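Local coordinates for putative sulfatase yidJ (Bacteroides fragilis, PDB 2QZU), which probably acts as an arylsulfatase, a metal-dependent hydrolase that splits sulfate esters, although its natural substrate is not established, at residues P26-V31 and N305-F310; Y125-I130 and P221-V226; E244-L249 and Y279-T284. One frame throughout, in Å; residues are numbered along the deposited sequence.

Contact 1: P26-V31 and N305-F310; sequences PTPNLV and NTIVVF
Ile307 O receives two groups from the neighbouring strand: the amide of Val31, whose N lies 2.9 Å from Ile307 O in a nearly straight bond (171° at the hydrogen), and the CA-H of Leu30, with CA 3.4 Å from the same Ile307 O. The ladder runs on in both directions. Asn29 N bonds to Asn305 O, and Ile307 N reaches Asn29 O over 2.9 Å; Val309 N bonds in turn to Val31 O, and the ladder goes on to Ile33. Asn29, Thr306, Val31 and Val308 lie on one face of the sheet, Leu30 and Ile307 on the other. With Thr306 CG2 anti to its backbone N, this methyl meets Val31 CG2 at 3.7 Å, while OG1, beside the N (chi1 -67°), hydrogen-bonds to Leu302 O. Leu297 of helix 267-299 packs on Val31 and Val308 on this face. On the other, Leu30 CD1 sits 4.2 Å from Ile307 CB and also nears Val309, and the Pro28 ring lies side by side with Ile307, CG to CD1 4.0 Å. Offset bonding of this kind marks a parallel strand pair, here in the middle of the large mixed sheet of the alkaline-phosphatase-like sulfatase fold.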
loop_
_atom_site.group_PDB
_atom_site.type_symbol
_atom_site.label_atom_id
_atom_site.label_comp_id
_atom_site.label_asym_id
_atom_site.label_seq_id
_atom_site.Cartn_x
_atom_site.Cartn_y
_atom_site.Cartn_z
ATOM N N PRO A 26 -7.381 1.064 48.416
ATOM C CA PRO A 26 -7.557 2.500 48.680
ATOM C C PRO A 26 -7.319 3.435 47.487
ATOM O O PRO A 26 -7.626 4.627 47.556
ATOM C CB PRO A 26 -6.592 2.752 49.839
ATOM C CG PRO A 26 -5.495 1.784 49.567
ATOM C CD PRO A 26 -6.236 0.528 49.173
ATOM N N THR A 27 -6.764 2.892 46.405
ATOM C CA THR A 27 -6.525 3.661 45.183
ATOM C C THR A 27 -7.044 2.811 44.022
ATOM O O THR A 27 -6.934 1.589 44.042
ATOM C CB THR A 27 -5.026 3.999 44.990
ATOM O OG1 THR A 27 -4.255 2.797 44.925
ATOM C CG2 THR A 27 -4.529 4.852 46.146
ATOM N N PRO A 28 -7.614 3.452 42.993
ATOM C CA PRO A 28 -8.160 2.727 41.841
ATOM C C PRO A 28 -7.194 2.161 40.805
ATOM O O PRO A 28 -6.025 2.541 40.742
ATOM C CB PRO A 28 -9.102 3.749 41.226
ATOM C CG PRO A 28 -8.328 5.031 41.419
ATOM C CD PRO A 28 -7.838 4.905 42.854
ATOM N N ASN A 29 -7.706 1.241 39.995
ATOM C CA ASN A 29 -6.921 0.648 38.920
ATOM C C ASN A 29 -7.032 1.617 37.759
ATOM O O ASN A 29 -7.815 2.564 37.807
ATOM C CB ASN A 29 -7.513 -0.693 38.495
ATOM C CG ASN A 29 -7.637 -1.660 39.644
ATOM O OD1 ASN A 29 -8.720 -2.178 39.919
ATOM N ND2 ASN A 29 -6.529 -1.904 40.329
ATOM N N LEU A 30 -6.255 1.374 36.712
ATOM C CA LEU A 30 -6.291 2.224 35.536
ATOM C C LEU A 30 -6.156 1.388 34.276
ATOM O O LEU A 30 -5.248 0.566 34.159
ATOM C CB LEU A 30 -5.152 3.253 35.570
ATOM C CG LEU A 30 -4.863 4.018 34.268
ATOM C CD1 LEU A 30 -6.027 4.944 33.920
ATOM C CD2 LEU A 30 -3.577 4.819 34.430
ATOM N N VAL A 31 -7.082 1.581 33.348
ATOM C CA VAL A 31 -7.029 0.898 32.067
ATOM C C VAL A 31 -7.049 2.044 31.064
ATOM O O VAL A 31 -8.080 2.670 30.821
ATOM C CB VAL A 31 -8.226 -0.047 31.853
ATOM C CG1 VAL A 31 -8.190 -0.614 30.433
ATOM C CG2 VAL A 31 -8.166 -1.188 32.870
ATOM N N ASN A 305 -14.280 0.116 40.165
ATOM C CA ASN A 305 -13.210 0.858 40.823
ATOM C C ASN A 305 -11.958 0.932 39.983
ATOM O O ASN A 305 -10.838 0.777 40.478
ATOM C CB ASN A 305 -12.868 0.272 42.194
ATOM C CG ASN A 305 -12.042 1.235 43.030
ATOM O OD1 ASN A 305 -12.371 2.424 43.124
ATOM N ND2 ASN A 305 -10.972 0.736 43.638
ATOM N N THR A 306 -12.170 1.160 38.693
ATOM C CA THR A 306 -11.085 1.292 37.740
ATOM C C THR A 306 -11.383 2.509 36.889
ATOM O O THR A 306 -12.520 2.720 36.469
ATOM C CB THR A 306 -10.995 0.073 36.803
ATOM O OG1 THR A 306 -10.612 -1.085 37.552
ATOM C CG2 THR A 306 -9.970 0.327 35.691
ATOM N N ILE A 307 -10.370 3.332 36.664
ATOM C CA ILE A 307 -10.551 4.491 35.810
ATOM C C ILE A 307 -10.247 3.977 34.410
ATOM O O ILE A 307 -9.142 3.505 34.148
ATOM C CB ILE A 307 -9.559 5.616 36.151
ATOM C CG1 ILE A 307 -9.835 6.146 37.560
ATOM C CG2 ILE A 307 -9.669 6.739 35.115
ATOM C CD1 ILE A 307 -8.773 7.092 38.075
ATOM N N VAL A 308 -11.236 4.034 33.525
ATOM C CA VAL A 308 -11.046 3.594 32.151
ATOM C C VAL A 308 -11.027 4.843 31.285
ATOM O O VAL A 308 -11.919 5.686 31.375
ATOM C CB VAL A 308 -12.187 2.664 31.681
ATOM C CG1 VAL A 308 -11.993 2.287 30.201
ATOM C CG2 VAL A 308 -12.216 1.415 32.544
ATOM N N VAL A 309 -9.992 4.965 30.465
ATOM C CA VAL A 309 -9.846 6.113 29.583
ATOM C C VAL A 309 -9.728 5.655 28.138
ATOM O O VAL A 309 -8.999 4.704 27.855
ATOM C CB VAL A 309 -8.550 6.910 29.898
ATOM C CG1 VAL A 309 -8.444 8.115 28.973
ATOM C CG2 VAL A 309 -8.523 7.330 31.353
ATOM N N PHE A 310 -10.467 6.298 27.235
ATOM C CA PHE A 310 -10.331 5.993 25.811
ATOM C C PHE A 310 -9.970 7.315 25.152
ATOM O O PHE A 310 -10.729 8.283 25.229
ATOM C CB PHE A 310 -11.613 5.475 25.154
ATOM C CG PHE A 310 -11.434 5.178 23.683
ATOM C CD1 PHE A 310 -10.754 4.037 23.273
ATOM C CD2 PHE A 310 -11.855 6.089 22.715
ATOM C CE1 PHE A 310 -10.484 3.804 21.924
ATOM C CE2 PHE A 310 -11.589 5.867 21.358
ATOM C CZ PHE A 310 -10.902 4.725 20.965
#

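Contact 2: Y125-I130 and P221-V226; sequences YNMGYI and PFALVV
Tyr125 and Pro221 meet just before two parallel strands, 126-130 and 222-226, in the large sheet of the α/β sulfatase fold. The two side chains cross at about a right angle, with Pro221 CB over the centre of the Tyr125 ring, 3.5 Å from its centroid and 12° off the normal: a CH-pi contact. The ring's OH hydrogen-bonds to Pro28 O and Thr27 OG1. On the face that carries Met127, Ala223, Tyr129 and Val225, the selenomethionine Met127, bent at chi2 and chi3, lays SE 3.7 Å from Ala223 CB, with Leu120 of helix 116-122 touching both residues. Tyr129 then crosses Val225 obliquely, CE1 to CG1 3.5 Å, its OH bonded to Lys132 O. Five backbone hydrogen bonds hold the pair in register, from Asn126 N to Pro221 O (2.9 Å) through to Ile130 N to Val225 O. On the opposite face, toward helix 200-213, Ile130 CD1 approaches Leu224 CD1 to 4.0 Å. Leu224 CG is anti to its backbone N, and the CD1 methyl beyond it rests against the backbone of Gly128, 3.6 Å from Gly128 O.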
loop_
_atom_site.group_PDB
_atom_site.type_symbol
_atom_site.label_atom_id
_atom_site.label_comp_id
_atom_site.label_asym_id
_atom_site.label_seq_id
_atom_site.Cartn_x
_atom_site.Cartn_y
_atom_site.Cartn_z
ATOM N N TYR A 125 1.864 -0.776 42.072
ATOM C CA TYR A 125 0.937 -1.212 41.033
ATOM C C TYR A 125 1.531 -2.276 40.124
ATOM O O TYR A 125 2.730 -2.271 39.851
ATOM C CB TYR A 125 0.516 -0.025 40.161
ATOM C CG TYR A 125 -0.637 0.779 40.696
ATOM C CD1 TYR A 125 -0.577 1.375 41.955
ATOM C CD2 TYR A 125 -1.788 0.960 39.934
ATOM C CE1 TYR A 125 -1.642 2.133 42.443
ATOM C CE2 TYR A 125 -2.857 1.714 40.410
ATOM C CZ TYR A 125 -2.778 2.296 41.663
ATOM O OH TYR A 125 -3.842 3.032 42.126
ATOM N N ASN A 126 0.678 -3.189 39.672
ATOM C CA ASN A 126 1.075 -4.235 38.738
ATOM C C ASN A 126 0.969 -3.465 37.420
ATOM O O ASN A 126 -0.086 -2.895 37.130
ATOM C CB ASN A 126 0.057 -5.373 38.765
ATOM C CG ASN A 126 0.708 -6.738 38.799
ATOM O OD1 ASN A 126 1.628 -7.022 38.031
ATOM N ND2 ASN A 126 0.226 -7.600 39.688
HETATM N N MSE A 127 2.040 -3.442 36.630
HETATM C CA MSE A 127 2.054 -2.670 35.380
HETATM C C MSE A 127 2.099 -3.468 34.074
HETATM O O MSE A 127 2.831 -4.448 33.960
HETATM C CB MSE A 127 3.254 -1.717 35.388
HETATM C CG MSE A 127 3.404 -0.885 36.651
HETATM SE SE MSE A 127 1.993 0.400 36.883
HETATM C CE MSE A 127 2.351 1.542 35.357
ATOM N N GLY A 128 1.340 -3.010 33.081
ATOM C CA GLY A 128 1.323 -3.680 31.787
ATOM C C GLY A 128 1.137 -2.721 30.617
ATOM O O GLY A 128 0.408 -1.736 30.722
ATOM N N TYR A 129 1.800 -3.006 29.501
ATOM C CA TYR A 129 1.691 -2.175 28.307
ATOM C C TYR A 129 1.572 -3.086 27.089
ATOM O O TYR A 129 2.419 -3.946 26.863
ATOM C CB TYR A 129 2.926 -1.278 28.152
ATOM C CG TYR A 129 2.749 -0.166 27.128
ATOM C CD1 TYR A 129 2.513 1.150 27.533
ATOM C CD2 TYR A 129 2.782 -0.434 25.760
ATOM C CE1 TYR A 129 2.312 2.171 26.605
ATOM C CE2 TYR A 129 2.580 0.586 24.815
ATOM C CZ TYR A 129 2.344 1.882 25.251
ATOM O OH TYR A 129 2.128 2.895 24.343
ATOM N N ILE A 130 0.512 -2.899 26.311
ATOM C CA ILE A 130 0.289 -3.710 25.120
ATOM C C ILE A 130 0.071 -2.787 23.924
ATOM O O ILE A 130 -0.771 -1.894 23.978
ATOM C CB ILE A 130 -0.974 -4.599 25.286
ATOM C CG1 ILE A 130 -0.832 -5.495 26.519
ATOM C CG2 ILE A 130 -1.193 -5.440 24.037
ATOM C CD1 ILE A 130 -2.112 -6.223 26.884
ATOM N N PRO A 221 -3.230 -3.118 43.230
ATOM C CA PRO A 221 -3.845 -2.369 42.132
ATOM C C PRO A 221 -3.060 -2.644 40.848
ATOM O O PRO A 221 -1.951 -3.182 40.895
ATOM C CB PRO A 221 -3.698 -0.912 42.568
ATOM C CG PRO A 221 -3.528 -0.990 44.068
ATOM C CD PRO A 221 -2.659 -2.203 44.234
ATOM N N PHE A 222 -3.635 -2.287 39.707
ATOM C CA PHE A 222 -2.938 -2.471 38.441
ATOM C C PHE A 222 -3.214 -1.320 37.487
ATOM O O PHE A 222 -4.211 -0.603 37.615
ATOM C CB PHE A 222 -3.340 -3.794 37.766
ATOM C CG PHE A 222 -4.746 -3.807 37.219
ATOM C CD1 PHE A 222 -5.823 -4.149 38.032
ATOM C CD2 PHE A 222 -4.988 -3.499 35.881
ATOM C CE1 PHE A 222 -7.124 -4.189 37.521
ATOM C CE2 PHE A 222 -6.285 -3.535 35.360
ATOM C CZ PHE A 222 -7.355 -3.881 36.183
ATOM N N ALA A 223 -2.296 -1.138 36.544
ATOM C CA ALA A 223 -2.416 -0.119 35.512
ATOM C C ALA A 223 -2.068 -0.832 34.215
ATOM O O ALA A 223 -1.028 -1.485 34.119
ATOM C CB ALA A 223 -1.436 1.033 35.761
ATOM N N LEU A 224 -2.947 -0.726 33.227
ATOM C CA LEU A 224 -2.711 -1.362 31.940
ATOM C C LEU A 224 -2.961 -0.373 30.816
ATOM O O LEU A 224 -3.968 0.337 30.811
ATOM C CB LEU A 224 -3.635 -2.577 31.756
ATOM C CG LEU A 224 -3.644 -3.242 30.369
ATOM C CD1 LEU A 224 -2.346 -4.006 30.160
ATOM C CD2 LEU A 224 -4.836 -4.193 30.247
ATOM N N VAL A 225 -2.030 -0.312 29.875
ATOM C CA VAL A 225 -2.188 0.550 28.717
ATOM C C VAL A 225 -2.390 -0.369 27.519
ATOM O O VAL A 225 -1.675 -1.358 27.362
ATOM C CB VAL A 225 -0.933 1.419 28.441
ATOM C CG1 VAL A 225 -1.106 2.162 27.122
ATOM C CG2 VAL A 225 -0.705 2.401 29.578
ATOM N N VAL A 226 -3.385 -0.061 26.696
ATOM C CA VAL A 226 -3.642 -0.827 25.486
ATOM C C VAL A 226 -3.585 0.237 24.389
ATOM O O VAL A 226 -4.480 1.070 24.274
ATOM C CB VAL A 226 -5.032 -1.503 25.509
ATOM C CG1 VAL A 226 -5.232 -2.317 24.242
ATOM C CG2 VAL A 226 -5.148 -2.406 26.730
#

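Contact 3: E244-L249 and Y279-T284; sequences EIYKDL and YYACIT
A pair of overlapping type I turns, Glu244 to Lys247 and Tyr246 to Leu249, joins helices 240-244 and 251-254 and packs against the long helix 267-299, with Tyr246 meeting Tyr280, Ala281 and Thr284 on the helix surface. The phenol of Tyr246 carries most of the contact. Its OH donates to Thr284 OG1 over a short 2.6 Å, and that oxygen lies in the plane of the ring, at its edge. Both hydroxyls have a second partner in the same residue: Lys52 N bonds to Tyr246 OH and Lys52 O to Thr284 OG1, so that a small polar network ties the turn, the helix and a third piece of chain together at the end of an otherwise apolar ring. The ring itself is held between two groups. Tyr280 CB stands over its centre, 3.6 Å from the centroid and 14° off the normal, while Ile245 CG2 lies over the opposite face, displaced toward the rim. The two tyrosine side chains cross at about a right angle, although their ring planes make 48°. Tyr280 OH looks to another partner, Glu49 OE2. At the two sides of this arrangement, smaller apolar contacts complete the fit. Leu249 CD2 touches the edge of the Tyr280 ring, 3.7 Å from Tyr280 CD2, and Ile245 meets Thr284 tip to tip, CD1 to CG2 3.8 Å. Thr284 chi1 of -66° puts OG1 beside its backbone N, leaving CG2 anti to it and facing the isoleucine. Tyr280 and Thr284 are one helical turn apart, and a single aromatic ring from a turn lodged along such an i, i+4 pair is loop-to-helix packing, here on a flanking helix of the α/β sulfatase fold.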
loop_
_atom_site.group_PDB
_atom_site.type_symbol
_atom_site.label_atom_id
_atom_site.label_comp_id
_atom_site.label_asym_id
_atom_site.label_seq_id
_atom_site.Cartn_x
_atom_site.Cartn_y
_atom_site.Cartn_z
ATOM N N GLU A 244 -17.961 -4.197 5.473
ATOM C CA GLU A 244 -19.328 -4.474 5.029
ATOM C C GLU A 244 -20.340 -3.511 5.637
ATOM O O GLU A 244 -21.353 -3.192 5.022
ATOM C CB GLU A 244 -19.736 -5.905 5.403
ATOM C CG GLU A 244 -19.923 -6.842 4.222
ATOM C CD GLU A 244 -18.714 -7.723 3.974
ATOM O OE1 GLU A 244 -18.384 -8.540 4.860
ATOM O OE2 GLU A 244 -18.097 -7.601 2.894
ATOM N N ILE A 245 -20.064 -3.062 6.855
ATOM C CA ILE A 245 -20.956 -2.148 7.554
ATOM C C ILE A 245 -21.119 -0.811 6.832
ATOM O O ILE A 245 -22.161 -0.166 6.946
ATOM C CB ILE A 245 -20.444 -1.899 8.996
ATOM C CG1 ILE A 245 -20.496 -3.208 9.790
ATOM C CG2 ILE A 245 -21.283 -0.824 9.685
ATOM C CD1 ILE A 245 -19.839 -3.127 11.151
ATOM N N TYR A 246 -20.100 -0.407 6.080
ATOM C CA TYR A 246 -20.137 0.867 5.367
ATOM C C TYR A 246 -20.219 0.746 3.844
ATOM O O TYR A 246 -19.974 1.718 3.127
ATOM C CB TYR A 246 -18.909 1.691 5.759
ATOM C CG TYR A 246 -18.875 1.996 7.239
ATOM C CD1 TYR A 246 -19.653 3.021 7.773
ATOM C CD2 TYR A 246 -18.116 1.218 8.115
ATOM C CE1 TYR A 246 -19.683 3.266 9.144
ATOM C CE2 TYR A 246 -18.137 1.451 9.493
ATOM C CZ TYR A 246 -18.926 2.477 9.996
ATOM O OH TYR A 246 -18.972 2.709 11.346
ATOM N N LYS A 247 -20.575 -0.439 3.359
ATOM C CA LYS A 247 -20.678 -0.675 1.925
ATOM C C LYS A 247 -21.705 0.231 1.250
ATOM O O LYS A 247 -21.584 0.531 0.063
ATOM C CB LYS A 247 -21.036 -2.139 1.649
ATOM C CG LYS A 247 -22.408 -2.558 2.153
ATOM C CD LYS A 247 -22.732 -3.988 1.745
ATOM C CE LYS A 247 -24.108 -4.407 2.240
ATOM N NZ LYS A 247 -24.460 -5.791 1.812
ATOM N N ASP A 248 -22.713 0.666 2.003
ATOM C CA ASP A 248 -23.756 1.530 1.450
ATOM C C ASP A 248 -23.656 2.975 1.932
ATOM O O ASP A 248 -24.561 3.775 1.695
ATOM C CB ASP A 248 -25.145 0.983 1.795
ATOM C CG ASP A 248 -25.355 -0.436 1.300
ATOM O OD1 ASP A 248 -25.107 -0.696 0.104
ATOM O OD2 ASP A 248 -25.776 -1.291 2.109
ATOM N N LEU A 249 -22.559 3.302 2.611
ATOM C CA LEU A 249 -22.353 4.654 3.121
ATOM C C LEU A 249 -22.357 5.677 1.985
ATOM O O LEU A 249 -21.702 5.480 0.963
ATOM C CB LEU A 249 -21.019 4.731 3.875
ATOM C CG LEU A 249 -20.640 6.084 4.484
ATOM C CD1 LEU A 249 -21.611 6.436 5.596
ATOM C CD2 LEU A 249 -19.218 6.024 5.021
ATOM N N TYR A 279 -11.790 4.140 6.990
ATOM C CA TYR A 279 -11.430 4.794 8.247
ATOM C C TYR A 279 -12.518 4.442 9.266
ATOM O O TYR A 279 -12.225 4.049 10.400
ATOM C CB TYR A 279 -11.358 6.314 8.070
ATOM C CG TYR A 279 -10.897 7.061 9.307
ATOM C CD1 TYR A 279 -9.604 6.891 9.813
ATOM C CD2 TYR A 279 -11.749 7.945 9.965
ATOM C CE1 TYR A 279 -9.172 7.591 10.948
ATOM C CE2 TYR A 279 -11.331 8.648 11.099
ATOM C CZ TYR A 279 -10.042 8.467 11.582
ATOM O OH TYR A 279 -9.631 9.172 12.691
ATOM N N TYR A 280 -13.779 4.564 8.855
ATOM C CA TYR A 280 -14.879 4.229 9.756
ATOM C C TYR A 280 -14.869 2.736 10.090
ATOM O O TYR A 280 -15.177 2.355 11.218
ATOM C CB TYR A 280 -16.237 4.614 9.148
ATOM C CG TYR A 280 -16.538 6.103 9.107
ATOM C CD1 TYR A 280 -15.845 7.011 9.911
ATOM C CD2 TYR A 280 -17.557 6.597 8.286
ATOM C CE1 TYR A 280 -16.163 8.375 9.898
ATOM C CE2 TYR A 280 -17.882 7.949 8.267
ATOM C CZ TYR A 280 -17.183 8.830 9.074
ATOM O OH TYR A 280 -17.513 10.160 9.055
ATOM N N ALA A 281 -14.511 1.897 9.117
ATOM C CA ALA A 281 -14.459 0.452 9.340
ATOM C C ALA A 281 -13.456 0.146 10.450
ATOM O O ALA A 281 -13.735 -0.653 11.346
ATOM C CB ALA A 281 -14.056 -0.283 8.046
ATOM N N CYS A 282 -12.298 0.799 10.389
ATOM C CA CYS A 282 -11.261 0.610 11.398
ATOM C C CYS A 282 -11.773 1.016 12.765
ATOM O O CYS A 282 -11.560 0.311 13.748
ATOM C CB CYS A 282 -10.019 1.442 11.062
ATOM S SG CYS A 282 -8.976 0.769 9.736
ATOM N N ILE A 283 -12.444 2.163 12.822
ATOM C CA ILE A 283 -12.983 2.660 14.076
ATOM C C ILE A 283 -14.003 1.697 14.668
ATOM O O ILE A 283 -13.963 1.404 15.860
ATOM C CB ILE A 283 -13.608 4.051 13.886
ATOM C CG1 ILE A 283 -12.487 5.079 13.711
ATOM C CG2 ILE A 283 -14.498 4.396 15.072
ATOM C CD1 ILE A 283 -12.961 6.509 13.485
ATOM N N THR A 284 -14.911 1.198 13.838
ATOM C CA THR A 284 -15.910 0.263 14.328
ATOM C C THR A 284 -15.237 -1.014 14.829
ATOM O O THR A 284 -15.657 -1.590 15.831
ATOM C CB THR A 284 -16.942 -0.050 13.229
ATOM O OG1 THR A 284 -17.686 1.140 12.945
ATOM C CG2 THR A 284 -17.908 -1.138 13.687
#

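Contacts 1 and 2 belong to one sheet, in which strands 126-130, 222-228, 29-35 and 306-311 lie side by side in that order. Their centres are 10 Å apart, and they join directly: Leu30 O faces Leu224 N at 2.8 Å, a probable hydrogen bond. Contact 3 stands apart, its centre 31 Å from each of the others, with nearest atoms about 7 Å from contact 1 and about 13 Å from contact 2. Helix 267-299, which carries one side of contact 3, leads into strand 306-311 and, further along, lays Ile294 and Leu297 against Val308 of contact 1. Ser76, predicted to become formylglycine but unmodified in this structure, belongs to none of the three.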